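Local coordinates for nitrogenase molybdenum-iron protein alpha chain (Clostridium pasteurianum, PDB 4WN9), which forms, with the beta chain, the component of nitrogenase that carries the iron-molybdenum cofactor and reduces dinitrogen to ammonia, at residues G177-A182 against F365-R370; V145-D150 against E173-V178; K57-G62 against G83-K88. One frame throughout, in Å; residues are numbered along the deposited sequence.

From the N terminus, interaction 3 (57-62 with 83-88) closes first, bringing the end of helix 52-61 against the loop that follows helix 75-79. Interaction 2 comes next in series and closes a short loop of 22 residues running from helix 145-148 through strand 167-170 to 173-178. Interaction 1 begins where interaction 2 ends, sharing G177 and V178, and spans 182 residues to join the start of helix 180-194 to the loop after strand 359-365. None is nested in another. Interactions 1 and 3, with centres about 17 Å apart, both touch the iron-molybdenum cofactor; interaction 2 instead lies beside the [8Fe-7S] cluster at the beta chain.

Interaction 1: G177-A182 against F365-R370; sequences GVSQSA and FEFAHR. With ICS (iron-sulfur-molybdenum cluster with interstitial carbon), chain F.
The backbones of 177-182 and 365-370 come closest at S179 and F367 (CA atoms 6.0 Å apart), where the N-terminus of helix 180-194 meets the loop after strand 359-365. S179 is the N-cap of this helix: its OG accepts from S181 N (3.1 Å). The same hydroxyl donates to a water that donates to F367 O, so the cap is tied to the 365-370 loop, and OG lies against F367 CB.

Both segments line the cofactor site. The F367 ring has Q180 CB over one face, offset toward the rim, while its CZ reaches sulfur S2B of the iron-molybdenum cluster at 3.2 Å. Q180, bent at chi2 (92°), sets its amide oblique to the ring, the planes 57° apart, with OE1 3.5 Å from F367 CD2. Its NE2 gives a weak bond to E366 OE2 (3.3 Å) and a hydrogen bond to the homocitrate, and OE1 accepts from G50 N; the amide is held at both ends. E366 touches H480, a ligand of the cluster. S181 OG, anti to the backbone N (chi1 -177°), is hydrogen-bonded to H369 NE2 (2.7 Å) at the edge of the ring, near its plane; either could be the donor.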
loop_
_atom_site.group_PDB
_atom_site.type_symbol
_atom_site.label_atom_id
_atom_site.label_comp_id
_atom_site.label_asym_id
_atom_site.label_seq_id
_atom_site.Cartn_x
_atom_site.Cartn_y
_atom_site.Cartn_z
ATOM N N GLY A 177 -25.752 -23.416 30.730
ATOM C CA GLY A 177 -25.694 -24.535 29.801
ATOM C C GLY A 177 -24.281 -25.060 29.654
ATOM O O GLY A 177 -23.506 -25.021 30.607
ATOM N N VAL A 178 -23.955 -25.520 28.443
ATOM C CA VAL A 178 -22.662 -26.128 28.137
ATOM C C VAL A 178 -22.053 -25.558 26.856
ATOM O O VAL A 178 -20.987 -25.986 26.458
ATOM C CB VAL A 178 -22.784 -27.657 27.942
ATOM C CG1 VAL A 178 -23.172 -28.324 29.243
ATOM C CG2 VAL A 178 -23.808 -27.974 26.852
ATOM N N SER A 179 -22.708 -24.573 26.252
ATOM C CA SER A 179 -22.424 -24.158 24.882
ATOM C C SER A 179 -23.304 -22.971 24.491
ATOM O O SER A 179 -24.107 -22.485 25.291
ATOM C CB SER A 179 -22.711 -25.322 23.913
ATOM O OG SER A 179 -24.101 -25.615 23.897
ATOM N N GLN A 180 -23.144 -22.510 23.254
ATOM C CA GLN A 180 -23.987 -21.467 22.700
ATOM C C GLN A 180 -25.450 -21.845 22.753
ATOM O O GLN A 180 -26.319 -20.977 22.627
ATOM C CB GLN A 180 -23.654 -21.197 21.217
ATOM C CG GLN A 180 -22.263 -20.659 20.965
ATOM C CD GLN A 180 -21.262 -21.766 20.698
ATOM O OE1 GLN A 180 -21.139 -22.713 21.475
ATOM N NE2 GLN A 180 -20.557 -21.666 19.575
ATOM N N SER A 181 -25.730 -23.141 22.881
ATOM C CA SER A 181 -27.111 -23.611 22.789
ATOM C C SER A 181 -28.048 -22.923 23.787
ATOM O O SER A 181 -29.128 -22.470 23.423
ATOM C CB SER A 181 -27.182 -25.121 23.006
ATOM O OG SER A 181 -28.518 -25.522 22.849
ATOM N N ALA A 182 -27.627 -22.884 25.045
ATOM C CA ALA A 182 -28.410 -22.299 26.117
ATOM C C ALA A 182 -28.758 -20.855 25.815
ATOM O O ALA A 182 -29.830 -20.405 26.162
ATOM C CB ALA A 182 -27.651 -22.399 27.442
ATOM N N PHE A 365 -21.672 -31.942 14.996
ATOM C CA PHE A 365 -22.094 -30.633 15.484
ATOM C C PHE A 365 -21.293 -30.255 16.741
ATOM O O PHE A 365 -20.906 -31.123 17.537
ATOM C CB PHE A 365 -23.591 -30.614 15.808
ATOM C CG PHE A 365 -24.503 -30.686 14.594
ATOM C CD1 PHE A 365 -24.482 -29.700 13.628
ATOM C CD2 PHE A 365 -25.413 -31.715 14.462
ATOM C CE1 PHE A 365 -25.330 -29.751 12.527
ATOM C CE2 PHE A 365 -26.258 -31.778 13.365
ATOM C CZ PHE A 365 -26.217 -30.790 12.395
ATOM N N GLU A 366 -21.018 -28.961 16.900
ATOM C CA GLU A 366 -20.398 -28.445 18.129
ATOM C C GLU A 366 -21.301 -28.628 19.338
ATOM O O GLU A 366 -20.850 -29.063 20.392
ATOM C CB GLU A 366 -20.199 -26.940 18.053
ATOM C CG GLU A 366 -19.013 -26.434 17.280
ATOM C CD GLU A 366 -18.974 -24.916 17.294
ATOM O OE1 GLU A 366 -19.030 -24.335 16.199
ATOM O OE2 GLU A 366 -18.930 -24.321 18.395
ATOM N N PHE A 367 -22.555 -28.192 19.185
ATOM C CA PHE A 367 -23.460 -27.962 20.312
ATOM C C PHE A 367 -24.913 -28.377 20.056
ATOM O O PHE A 367 -25.803 -28.059 20.857
ATOM C CB PHE A 367 -23.432 -26.480 20.696
ATOM C CG PHE A 367 -23.658 -25.558 19.543
ATOM C CD1 PHE A 367 -24.905 -25.425 18.981
ATOM C CD2 PHE A 367 -22.619 -24.806 19.033
ATOM C CE1 PHE A 367 -25.120 -24.576 17.909
ATOM C CE2 PHE A 367 -22.823 -23.944 17.979
ATOM C CZ PHE A 367 -24.075 -23.828 17.414
ATOM N N ALA A 368 -25.159 -29.097 18.958
ATOM C CA ALA A 368 -26.507 -29.573 18.656
ATOM C C ALA A 368 -26.951 -30.632 19.673
ATOM O O ALA A 368 -26.145 -31.146 20.457
ATOM C CB ALA A 368 -26.568 -30.132 17.242
ATOM N N HIS A 369 -28.238 -30.936 19.666
ATOM C CA HIS A 369 -28.807 -31.893 20.610
ATOM C C HIS A 369 -29.101 -33.217 19.896
ATOM O O HIS A 369 -28.968 -33.326 18.674
ATOM C CB HIS A 369 -30.097 -31.329 21.198
ATOM C CG HIS A 369 -29.926 -30.020 21.895
ATOM N ND1 HIS A 369 -30.912 -29.464 22.678
ATOM C CD2 HIS A 369 -28.874 -29.169 21.955
ATOM C CE1 HIS A 369 -30.495 -28.303 23.153
ATOM N NE2 HIS A 369 -29.261 -28.101 22.729
ATOM N N ARG A 370 -29.515 -34.229 20.649
ATOM C CA ARG A 370 -29.842 -35.516 20.031
ATOM C C ARG A 370 -30.875 -35.374 18.881
ATOM O O ARG A 370 -30.775 -36.077 17.892
ATOM C CB ARG A 370 -30.296 -36.529 21.093
ATOM C CG ARG A 370 -29.136 -37.245 21.797
ATOM C CD ARG A 370 -29.639 -38.387 22.671
ATOM N NE ARG A 370 -30.482 -39.277 21.882
ATOM C CZ ARG A 370 -31.613 -39.827 22.298
ATOM N NH1 ARG A 370 -32.057 -39.603 23.526
ATOM N NH2 ARG A 370 -32.315 -40.593 21.473
HETATM FE FE1 ICS F . -27.975 -21.978 13.645
HETATM MO MO1 ICS F . -21.303 -20.025 13.762
HETATM FE FE2 ICS F . -25.951 -21.279 15.210
HETATM FE FE3 ICS F . -26.282 -20.084 12.845
HETATM FE FE4 ICS F . -25.544 -22.625 12.945
HETATM FE FE5 ICS F . -23.084 -21.899 13.021
HETATM FE FE6 ICS F . -23.478 -20.523 15.236
HETATM FE FE7 ICS F . -23.770 -19.387 12.926
HETATM C CX ICS F . -24.700 -21.013 13.676
HETATM S S1A ICS F . -26.642 -23.393 14.815
HETATM S S1B ICS F . -21.837 -21.989 14.898
HETATM S S2A ICS F . -27.699 -19.969 14.623
HETATM S S2B ICS F . -24.733 -20.765 17.013
HETATM S S3A ICS F . -23.900 -23.784 12.088
HETATM S S3B ICS F . -22.803 -18.469 14.745
HETATM S S4A ICS F . -27.082 -21.754 11.527
HETATM S S4B ICS F . -22.230 -20.362 11.640
HETATM S S5A ICS F . -25.384 -18.286 11.871
HETATM O O HOH W 1 -25.000 -27.970 23.481
#

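Interaction 2: V145-D150 against E173-V178; sequences VGLIGD and EGYKGV
E173 meets G146, and Y175 meets L147, where the turn after strand 167-170 approaches the short, weakly bonded helix 145-148. The contact links the segments that follow two neighbouring parallel strands, 136-141 and 167-170, of a beta-alpha-beta crossover; the same region borders the [8Fe-7S] cluster through its ligand C143 and through G174.

On the polar side, E173 folds back at chi2 (89°) and brings OE1 to 2.9 Å from G146 N, but the angle is too poor for a hydrogen bond. The other carboxylate oxygen, OE2, makes a salt bridge with K176 NZ (2.9 Å), which approaches tilted 44° out of the carboxylate plane and also bonds to S171 O. A type I turn from E173 to K176, closed by K176 N to E173 O, brings these two side chains together.

The apolar part is L147 against Y175, which run antiparallel alongside one another. L147 CD2 reaches Y175 OH at 3.3 Å and CZ at 3.8 Å, while E173 CB covers one face of the ring near its rim. L107 and L111 of the beta chain pack on Y175 and L147 respectively.

The turn lies between strand 167-170 and helix 180-194, and helix 145-148 follows strand 136-141.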
loop_
_atom_site.group_PDB
_atom_site.type_symbol
_atom_site.label_atom_id
_atom_site.label_comp_id
_atom_site.label_asym_id
_atom_site.label_seq_id
_atom_site.Cartn_x
_atom_site.Cartn_y
_atom_site.Cartn_z
ATOM N N VAL A 145 -21.892 -11.237 36.002
ATOM C CA VAL A 145 -23.094 -10.493 36.346
ATOM C C VAL A 145 -23.996 -11.211 37.359
ATOM O O VAL A 145 -24.382 -10.621 38.368
ATOM C CB VAL A 145 -23.892 -10.112 35.081
ATOM C CG1 VAL A 145 -25.302 -9.679 35.443
ATOM C CG2 VAL A 145 -23.174 -8.999 34.337
ATOM N N GLY A 146 -24.307 -12.478 37.109
ATOM C CA GLY A 146 -25.133 -13.256 38.026
ATOM C C GLY A 146 -24.452 -13.726 39.306
ATOM O O GLY A 146 -25.067 -14.407 40.122
ATOM N N LEU A 147 -23.184 -13.395 39.489
ATOM C CA LEU A 147 -22.494 -13.778 40.708
ATOM C C LEU A 147 -22.271 -12.583 41.627
ATOM O O LEU A 147 -22.060 -12.762 42.823
ATOM C CB LEU A 147 -21.144 -14.400 40.398
ATOM C CG LEU A 147 -21.082 -15.561 39.405
ATOM C CD1 LEU A 147 -19.671 -16.128 39.401
ATOM C CD2 LEU A 147 -22.095 -16.632 39.759
ATOM N N ILE A 148 -22.282 -11.375 41.068
ATOM C CA ILE A 148 -22.014 -10.172 41.854
ATOM C C ILE A 148 -23.325 -9.579 42.364
ATOM O O ILE A 148 -23.314 -8.622 43.134
ATOM C CB ILE A 148 -21.221 -9.087 41.063
ATOM C CG1 ILE A 148 -21.965 -8.673 39.792
ATOM C CG2 ILE A 148 -19.813 -9.570 40.721
ATOM C CD1 ILE A 148 -21.482 -7.360 39.205
ATOM N N GLY A 149 -24.446 -10.132 41.908
ATOM C CA GLY A 149 -25.759 -9.760 42.434
ATOM C C GLY A 149 -26.564 -8.733 41.651
ATOM O O GLY A 149 -27.664 -8.356 42.075
ATOM N N ASP A 150 -26.056 -8.271 40.513
ATOM C CA ASP A 150 -26.801 -7.288 39.731
ATOM C C ASP A 150 -28.124 -7.887 39.261
ATOM O O ASP A 150 -28.157 -9.000 38.763
ATOM C CB ASP A 150 -26.017 -6.822 38.510
ATOM C CG ASP A 150 -24.808 -5.953 38.854
ATOM O OD1 ASP A 150 -24.391 -5.858 40.042
ATOM O OD2 ASP A 150 -24.269 -5.359 37.885
ATOM N N GLU A 173 -25.343 -15.288 31.132
ATOM C CA GLU A 173 -24.007 -15.531 31.673
ATOM C C GLU A 173 -23.378 -16.718 30.928
ATOM O O GLU A 173 -24.063 -17.685 30.582
ATOM C CB GLU A 173 -24.071 -15.829 33.173
ATOM C CG GLU A 173 -24.401 -14.627 34.049
ATOM C CD GLU A 173 -25.900 -14.388 34.287
ATOM O OE1 GLU A 173 -26.209 -13.574 35.169
ATOM O OE2 GLU A 173 -26.768 -14.965 33.608
ATOM N N GLY A 174 -22.075 -16.651 30.703
ATOM C CA GLY A 174 -21.409 -17.619 29.847
ATOM C C GLY A 174 -21.277 -19.011 30.436
ATOM O O GLY A 174 -20.925 -19.955 29.733
ATOM N N TYR A 175 -21.543 -19.160 31.723
ATOM C CA TYR A 175 -21.375 -20.465 32.351
ATOM C C TYR A 175 -22.676 -21.275 32.318
ATOM O O TYR A 175 -22.724 -22.424 32.759
ATOM C CB TYR A 175 -20.878 -20.321 33.785
ATOM C CG TYR A 175 -21.716 -19.396 34.646
ATOM C CD1 TYR A 175 -23.007 -19.730 35.008
ATOM C CD2 TYR A 175 -21.203 -18.195 35.100
ATOM C CE1 TYR A 175 -23.774 -18.888 35.800
ATOM C CE2 TYR A 175 -21.956 -17.347 35.895
ATOM C CZ TYR A 175 -23.241 -17.694 36.242
ATOM O OH TYR A 175 -23.992 -16.838 37.016
ATOM N N LYS A 176 -23.733 -20.668 31.807
ATOM C CA LYS A 176 -25.014 -21.343 31.713
ATOM C C LYS A 176 -25.016 -22.321 30.555
ATOM O O LYS A 176 -24.340 -22.110 29.548
ATOM C CB LYS A 176 -26.143 -20.332 31.592
ATOM C CG LYS A 176 -26.317 -19.541 32.879
ATOM C CD LYS A 176 -27.569 -18.697 32.883
ATOM C CE LYS A 176 -27.780 -18.140 34.274
ATOM N NZ LYS A 176 -28.707 -16.984 34.291
ATOM N N GLY A 177 -25.752 -23.416 30.730
ATOM C CA GLY A 177 -25.694 -24.535 29.801
ATOM C C GLY A 177 -24.281 -25.060 29.654
ATOM O O GLY A 177 -23.506 -25.021 30.607
ATOM N N VAL A 178 -23.955 -25.520 28.443
ATOM C CA VAL A 178 -22.662 -26.128 28.137
ATOM C C VAL A 178 -22.053 -25.558 26.856
ATOM O O VAL A 178 -20.987 -25.986 26.458
ATOM C CB VAL A 178 -22.784 -27.657 27.942
ATOM C CG1 VAL A 178 -23.172 -28.324 29.243
ATOM C CG2 VAL A 178 -23.808 -27.974 26.852
#

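Interaction 3: K57-G62 against G83-K88; sequences KGVVMG and GGRRFK. With ICS (iron-sulfur-molybdenum cluster with interstitial carbon), chain F.
An arginine guanidinium, that of R85, is laid against the backbone of helix 52-61 where the helix widens into a pi-type turn. V59 CA sits over one face of the group, 3.2 Å above its plane and offset toward the rim. The pi-type turn is marked by the bond from G62 N to K57 O, five residues back. R85 NH2 gives V59 O a weak hydrogen bond of 2.9 Å, bent to 117° at the hydrogen, and lies 3.0 Å from G58 O. Carbonyl oxygens near the C-terminal end of a helix would be expected to attract the positive charge.

The arginine reaches this position with its chain extended from CG to NE and CG anti to the backbone N (chi1 -179°). It crosses V59 at about a right angle, and V59 CG1 lies 3.5 Å from R85 NH1. Both residues belong to the pocket of the iron-molybdenum cofactor. V59 CG1 comes to 3.4 Å from sulfur S2A, its CG2 lies near S2B and S3B, and R85 NE is 3.4 Å from S3B. R85 also touches the homocitrate. A positive group beside the cluster's sulfurs would probably help to balance negative charge there.

F87 extends the contact toward the end of the helix. Its ring lies obliquely to two carbonyl oxygens, with CE2 4.0 Å from G58 O and CE1 just as near G62 O, while P63 packs on both F87 and R85.

Helix 52-61 is covered on another side by helix 180-194, where H184 touches V59 and V60, and by strands 67-72 and 136-141, which pack on K57 and M61. The 83-88 loop, running between helix 75-79 and strand 104-105, reaches the beta chain through the salt bridge from R86 to its E455.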
loop_
_atom_site.group_PDB
_atom_site.type_symbol
_atom_site.label_atom_id
_atom_site.label_comp_id
_atom_site.label_asym_id
_atom_site.label_seq_id
_atom_site.Cartn_x
_atom_site.Cartn_y
_atom_site.Cartn_z
ATOM N N LYS A 57 -26.695 -13.099 22.675
ATOM C CA LYS A 57 -26.402 -11.764 22.160
ATOM C C LYS A 57 -25.703 -11.841 20.814
ATOM O O LYS A 57 -26.044 -11.124 19.884
ATOM C CB LYS A 57 -25.528 -11.018 23.171
ATOM C CG LYS A 57 -25.340 -9.527 22.918
ATOM C CD LYS A 57 -24.504 -9.207 21.669
ATOM C CE LYS A 57 -23.835 -7.836 21.806
ATOM N NZ LYS A 57 -22.952 -7.427 20.678
ATOM N N GLY A 58 -24.732 -12.740 20.708
ATOM C CA GLY A 58 -23.920 -12.851 19.513
ATOM C C GLY A 58 -24.700 -13.385 18.332
ATOM O O GLY A 58 -24.497 -12.924 17.209
ATOM N N VAL A 59 -25.578 -14.361 18.567
ATOM C CA VAL A 59 -26.232 -15.077 17.457
ATOM C C VAL A 59 -27.690 -14.662 17.179
ATOM O O VAL A 59 -28.026 -14.258 16.067
ATOM C CB VAL A 59 -26.180 -16.613 17.669
ATOM C CG1 VAL A 59 -27.043 -17.324 16.642
ATOM C CG2 VAL A 59 -24.750 -17.130 17.593
ATOM N N VAL A 60 -28.571 -14.797 18.167
ATOM C CA VAL A 60 -29.992 -14.579 17.910
ATOM C C VAL A 60 -30.378 -13.100 17.929
ATOM O O VAL A 60 -31.068 -12.624 17.032
ATOM C CB VAL A 60 -30.883 -15.329 18.917
ATOM C CG1 VAL A 60 -32.346 -15.098 18.583
ATOM C CG2 VAL A 60 -30.562 -16.813 18.927
ATOM N N MET A 61 -29.935 -12.382 18.950
ATOM C CA MET A 61 -30.330 -10.988 19.148
ATOM C C MET A 61 -29.539 -9.984 18.294
ATOM O O MET A 61 -30.118 -9.119 17.636
ATOM C CB MET A 61 -30.191 -10.619 20.623
ATOM C CG MET A 61 -31.171 -11.348 21.541
ATOM S SD MET A 61 -32.853 -11.306 20.887
ATOM C CE MET A 61 -33.186 -9.553 20.994
ATOM N N GLY A 62 -28.218 -10.089 18.308
ATOM C CA GLY A 62 -27.368 -9.117 17.609
ATOM C C GLY A 62 -27.869 -8.604 16.274
ATOM O O GLY A 62 -27.901 -7.397 16.032
ATOM N N GLY A 83 -18.317 -7.609 14.714
ATOM C CA GLY A 83 -18.205 -7.832 13.272
ATOM C C GLY A 83 -17.658 -9.175 12.821
ATOM O O GLY A 83 -17.575 -9.444 11.613
ATOM N N GLY A 84 -17.284 -10.016 13.778
ATOM C CA GLY A 84 -16.785 -11.330 13.488
ATOM C C GLY A 84 -17.813 -12.281 12.880
ATOM O O GLY A 84 -17.453 -13.148 12.058
ATOM N N ARG A 85 -19.071 -12.158 13.321
ATOM C CA ARG A 85 -20.170 -12.912 12.737
ATOM C C ARG A 85 -20.829 -11.997 11.688
ATOM O O ARG A 85 -21.280 -10.876 12.001
ATOM C CB ARG A 85 -21.157 -13.351 13.819
ATOM C CG ARG A 85 -22.320 -14.167 13.291
ATOM C CD ARG A 85 -23.058 -14.899 14.399
ATOM N NE ARG A 85 -24.327 -15.507 13.957
ATOM C CZ ARG A 85 -25.526 -14.932 14.059
ATOM N NH1 ARG A 85 -26.603 -15.580 13.653
ATOM N NH2 ARG A 85 -25.659 -13.708 14.557
ATOM N N ARG A 86 -20.879 -12.468 10.447
ATOM C CA ARG A 86 -21.177 -11.591 9.300
ATOM C C ARG A 86 -22.668 -11.481 8.900
ATOM O O ARG A 86 -23.014 -11.578 7.700
ATOM C CB ARG A 86 -20.367 -12.061 8.100
ATOM C CG ARG A 86 -18.869 -12.168 8.347
ATOM C CD ARG A 86 -18.164 -12.740 7.134
ATOM N NE ARG A 86 -18.511 -11.986 5.938
ATOM C CZ ARG A 86 -19.145 -12.487 4.881
ATOM N NH1 ARG A 86 -19.430 -11.691 3.853
ATOM N NH2 ARG A 86 -19.488 -13.772 4.846
ATOM N N PHE A 87 -23.539 -11.254 9.881
ATOM C CA PHE A 87 -24.945 -10.984 9.572
ATOM C C PHE A 87 -25.010 -9.630 8.876
ATOM O O PHE A 87 -24.456 -8.654 9.364
ATOM C CB PHE A 87 -25.877 -11.024 10.815
ATOM C CG PHE A 87 -25.352 -10.302 12.040
ATOM C CD1 PHE A 87 -25.578 -8.939 12.224
ATOM C CD2 PHE A 87 -24.680 -11.006 13.034
ATOM C CE1 PHE A 87 -25.116 -8.282 13.357
ATOM C CE2 PHE A 87 -24.212 -10.366 14.169
ATOM C CZ PHE A 87 -24.429 -8.997 14.333
ATOM N N LYS A 88 -25.657 -9.590 7.718
ATOM C CA LYS A 88 -25.756 -8.356 6.961
ATOM C C LYS A 88 -27.017 -7.567 7.292
ATOM O O LYS A 88 -28.098 -8.129 7.490
ATOM C CB LYS A 88 -25.661 -8.665 5.476
ATOM C CG LYS A 88 -24.325 -9.308 5.096
ATOM C CD LYS A 88 -23.193 -8.652 5.881
ATOM C CE LYS A 88 -21.857 -8.710 5.178
ATOM N NZ LYS A 88 -21.029 -7.549 5.604
HETATM FE FE1 ICS F . -27.975 -21.978 13.645
HETATM MO MO1 ICS F . -21.303 -20.025 13.762
HETATM FE FE2 ICS F . -25.951 -21.279 15.210
HETATM FE FE3 ICS F . -26.282 -20.084 12.845
HETATM FE FE4 ICS F . -25.544 -22.625 12.945
HETATM FE FE5 ICS F . -23.084 -21.899 13.021
HETATM FE FE6 ICS F . -23.478 -20.523 15.236
HETATM FE FE7 ICS F . -23.770 -19.387 12.926
HETATM C CX ICS F . -24.700 -21.013 13.676
HETATM S S1A ICS F . -26.642 -23.393 14.815
HETATM S S1B ICS F . -21.837 -21.989 14.898
HETATM S S2A ICS F . -27.699 -19.969 14.623
HETATM S S2B ICS F . -24.733 -20.765 17.013
HETATM S S3A ICS F . -23.900 -23.784 12.088
HETATM S S3B ICS F . -22.803 -18.469 14.745
HETATM S S4A ICS F . -27.082 -21.754 11.527
HETATM S S4B ICS F . -22.230 -20.362 11.640
HETATM S S5A ICS F . -25.384 -18.286 11.871
#